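Local coordinates for Alpha/beta hydrolase fold-3 domain-containing protein (Enterococcus faecalis, PDB 2QRU) that is of unknown function but has an alpha/beta-hydrolase fold and probably acts as a hydrolase on a substrate not yet identified, at residues G102-G107 against N129-T134. Sequence-based numbering, arbitrary orientation.
Sequences GRSAGG and NFYGYT. With PO4 (phosphate ion), chain B.
The sharp strand-to-helix turn at S104, with G102 and G106 in a GxSxG pattern, fits the nucleophile elbow of alpha/beta hydrolases, and it rests on the end of the neighbouring parallel strand 127-130. Two nearly straight backbone bonds set the register: F130 N donates to G102 O at 3.0 Å, and F130 O receives S104 N at 2.8 Å. The phi/psi pair of S104, 54°/-112°, is unfavourable for a residue with a side chain, as at a nucleophile elbow. Its CA-H is aimed almost straight at Y131 O, 3.5 Å from CA, a carbonyl buried without a hydrogen-bond partner. S104 CB meets the edge of the Y131 ring at CD1 (3.9 Å), while R103, extended from CG to NE, runs beside Y131 in the same direction; D250 takes a salt bridge from R103 NE and a hydrogen bond from Y131 OH. Past F130 the chain bends; G132 N bonds N129 OD1, an Asx motif, and G132 CA lies 3.3 Å from S104 O. Y133 then reaches A105, its OH 3.4 Å from A105 CB. A water joins Y133 OH (2.7 Å), S104 OG and a phosphate, probably from the crystallisation liquor, whose O4 receives A105 N. S104 OG lies too near the phosphorus for an ordinary contact, so its bonding there is doubtful. The hydrogen bond between S104 OG and H249 NE2, with D221 completing a probable triad, is consistent with S104 as nucleophile; the phosphate also takes hydrogen bonds from G36 N and G37 N, which with A105 N would fit an oxyanion hole.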
ATOM      1  N   GLY A 102       1.787  -3.532   2.377  1.00 24.10           N
ATOM      2  CA  GLY A 102       1.221  -2.254   1.849  1.00 24.98           C
ATOM      3  C   GLY A 102       1.368  -1.139   2.869  1.00 26.15           C
ATOM      4  O   GLY A 102       1.131  -1.355   4.069  1.00 25.61           O
ATOM      5  N   ARG A 103       1.696   0.046   2.368  1.00 24.39           N
ATOM      6  CA  ARG A 103       1.905   1.227   3.196  1.00 24.24           C
ATOM      7  C   ARG A 103       0.757   2.217   2.886  1.00 25.38           C
ATOM      8  O   ARG A 103       0.673   2.727   1.757  1.00 24.58           O
ATOM      9  CB  ARG A 103       3.226   1.846   2.783  1.00 24.86           C
ATOM     10  CG  ARG A 103       3.517   3.150   3.473  1.00 24.51           C
ATOM     11  CD  ARG A 103       4.944   3.621   3.114  1.00 24.99           C
ATOM     12  NE  ARG A 103       5.363   4.849   3.763  1.00 26.72           N
ATOM     13  CZ  ARG A 103       6.616   5.287   3.674  1.00 26.26           C
ATOM     14  NH1 ARG A 103       7.501   4.544   2.999  1.00 25.82           N
ATOM     15  NH2 ARG A 103       7.009   6.418   4.265  1.00 27.09           N
ATOM     16  N   SER A 104      -0.080   2.490   3.886  1.00 25.92           N
ATOM     17  CA  SER A 104      -1.200   3.436   3.775  1.00 26.31           C
ATOM     18  C   SER A 104      -2.120   3.081   2.592  1.00 26.54           C
ATOM     19  O   SER A 104      -2.742   1.999   2.595  1.00 25.46           O
ATOM     20  CB  SER A 104      -0.694   4.883   3.749  1.00 27.19           C
ATOM     21  OG  SER A 104      -1.809   5.754   3.889  1.00 30.48           O
ATOM     22  N   ALA A 105      -2.159   3.917   1.556  1.00 25.97           N
ATOM     23  CA  ALA A 105      -3.001   3.544   0.399  1.00 25.16           C
ATOM     24  C   ALA A 105      -2.560   2.181  -0.154  1.00 25.00           C
ATOM     25  O   ALA A 105      -3.376   1.432  -0.682  1.00 24.58           O
ATOM     26  CB  ALA A 105      -2.886   4.605  -0.695  1.00 25.57           C
ATOM     27  N   GLY A 106      -1.256   1.893  -0.082  1.00 24.28           N
ATOM     28  CA  GLY A 106      -0.759   0.564  -0.468  1.00 24.68           C
ATOM     29  C   GLY A 106      -1.419  -0.584   0.318  1.00 25.29           C
ATOM     30  O   GLY A 106      -1.560  -1.682  -0.213  1.00 25.62           O
ATOM     31  N   GLY A 107      -1.794  -0.345   1.580  1.00 24.96           N
ATOM     32  CA  GLY A 107      -2.530  -1.372   2.357  1.00 24.69           C
ATOM     33  C   GLY A 107      -3.925  -1.622   1.793  1.00 23.96           C
ATOM     34  O   GLY A 107      -4.384  -2.763   1.710  1.00 23.90           O
ATOM     35  N   ASN A 129       0.115  -5.059   6.839  1.00 24.03           N
ATOM     36  CA  ASN A 129      -0.579  -3.787   6.692  1.00 23.58           C
ATOM     37  C   ASN A 129       0.048  -2.713   7.592  1.00 23.83           C
ATOM     38  O   ASN A 129      -0.019  -2.830   8.819  1.00 24.62           O
ATOM     39  CB  ASN A 129      -2.025  -3.954   7.160  1.00 25.06           C
ATOM     40  CG  ASN A 129      -2.727  -2.634   7.240  1.00 24.29           C
ATOM     41  OD1 ASN A 129      -2.733  -1.895   6.268  1.00 26.05           O
ATOM     42  ND2 ASN A 129      -3.324  -2.334   8.388  1.00 23.48           N
ATOM     43  N   PHE A 130       0.618  -1.688   6.973  1.00 23.39           N
ATOM     44  CA  PHE A 130       1.027  -0.456   7.667  1.00 22.48           C
ATOM     45  C   PHE A 130      -0.054   0.578   7.432  1.00 22.64           C
ATOM     46  O   PHE A 130      -0.104   1.178   6.343  1.00 22.97           O
ATOM     47  CB  PHE A 130       2.371   0.014   7.125  1.00 23.50           C
ATOM     48  CG  PHE A 130       3.510  -0.784   7.663  1.00 22.37           C
ATOM     49  CD1 PHE A 130       4.097  -0.409   8.889  1.00 23.17           C
ATOM     50  CD2 PHE A 130       4.010  -1.855   6.970  1.00 22.94           C
ATOM     51  CE1 PHE A 130       5.168  -1.168   9.433  1.00 24.01           C
ATOM     52  CE2 PHE A 130       5.071  -2.609   7.483  1.00 25.54           C
ATOM     53  CZ  PHE A 130       5.659  -2.279   8.709  1.00 23.13           C
ATOM     54  N   TYR A 131      -0.944   0.732   8.430  1.00 23.53           N
ATOM     55  CA  TYR A 131      -1.945   1.818   8.496  1.00 24.29           C
ATOM     56  C   TYR A 131      -2.738   2.042   7.180  1.00 24.56           C
ATOM     57  O   TYR A 131      -2.985   3.174   6.736  1.00 26.30           O
ATOM     58  CB  TYR A 131      -1.336   3.104   9.080  1.00 24.56           C
ATOM     59  CG  TYR A 131       0.061   3.442   8.603  1.00 23.49           C
ATOM     60  CD1 TYR A 131       0.272   4.108   7.402  1.00 25.06           C
ATOM     61  CD2 TYR A 131       1.182   3.078   9.361  1.00 25.25           C
ATOM     62  CE1 TYR A 131       1.577   4.433   6.964  1.00 23.72           C
ATOM     63  CE2 TYR A 131       2.486   3.375   8.921  1.00 23.70           C
ATOM     64  CZ  TYR A 131       2.675   4.045   7.732  1.00 26.10           C
ATOM     65  OH  TYR A 131       3.997   4.380   7.356  1.00 23.07           O
ATOM     66  N   GLY A 132      -3.153   0.914   6.598  1.00 24.02           N
ATOM     67  CA  GLY A 132      -4.070   0.953   5.444  1.00 23.39           C
ATOM     68  C   GLY A 132      -5.528   1.008   5.904  1.00 23.72           C
ATOM     69  O   GLY A 132      -5.852   1.361   7.057  1.00 22.30           O
ATOM     70  N   TYR A 133      -6.414   0.612   4.983  1.00 24.05           N
ATOM     71  CA  TYR A 133      -7.855   0.730   5.188  1.00 23.91           C
ATOM     72  C   TYR A 133      -8.592  -0.216   4.262  1.00 24.62           C
ATOM     73  O   TYR A 133      -8.006  -0.691   3.276  1.00 24.31           O
ATOM     74  CB  TYR A 133      -8.293   2.171   5.009  1.00 25.18           C
ATOM     75  CG  TYR A 133      -7.616   2.954   3.910  1.00 24.99           C
ATOM     76  CD1 TYR A 133      -6.422   3.665   4.160  1.00 25.39           C
ATOM     77  CD2 TYR A 133      -8.196   3.053   2.627  1.00 27.24           C
ATOM     78  CE1 TYR A 133      -5.795   4.423   3.146  1.00 26.17           C
ATOM     79  CE2 TYR A 133      -7.563   3.792   1.627  1.00 27.27           C
ATOM     80  CZ  TYR A 133      -6.390   4.496   1.900  1.00 27.62           C
ATOM     81  OH  TYR A 133      -5.773   5.264   0.925  1.00 26.56           O
ATOM     82  N   THR A 134      -9.876  -0.473   4.577  1.00 24.75           N
ATOM     83  CA  THR A 134     -10.633  -1.531   3.918  1.00 25.76           C
ATOM     84  C   THR A 134     -11.765  -0.923   3.065  1.00 25.82           C
ATOM     85  O   THR A 134     -12.422  -1.632   2.307  1.00 26.72           O
ATOM     86  CB  THR A 134     -11.278  -2.472   4.972  1.00 26.63           C
ATOM     87  OG1 THR A 134     -11.948  -1.669   5.951  1.00 26.01           O
ATOM     88  CG2 THR A 134     -10.215  -3.349   5.658  1.00 28.76           C
TER
HETATM   89  P   PO4 B 273      -0.688   7.955   2.322  1.00 46.60           P
HETATM   90  O1  PO4 B 273      -1.883   8.057   3.260  1.00 45.47           O
HETATM   91  O2  PO4 B 273      -0.487   9.318   1.672  1.00 45.19           O
HETATM   92  O3  PO4 B 273       0.601   7.678   3.101  1.00 47.43           O
HETATM   93  O4  PO4 B 273      -0.961   6.840   1.325  1.00 42.29           O
HETATM   94  O   HOH W   1      -3.942   7.068   1.841  1.00 32.42           O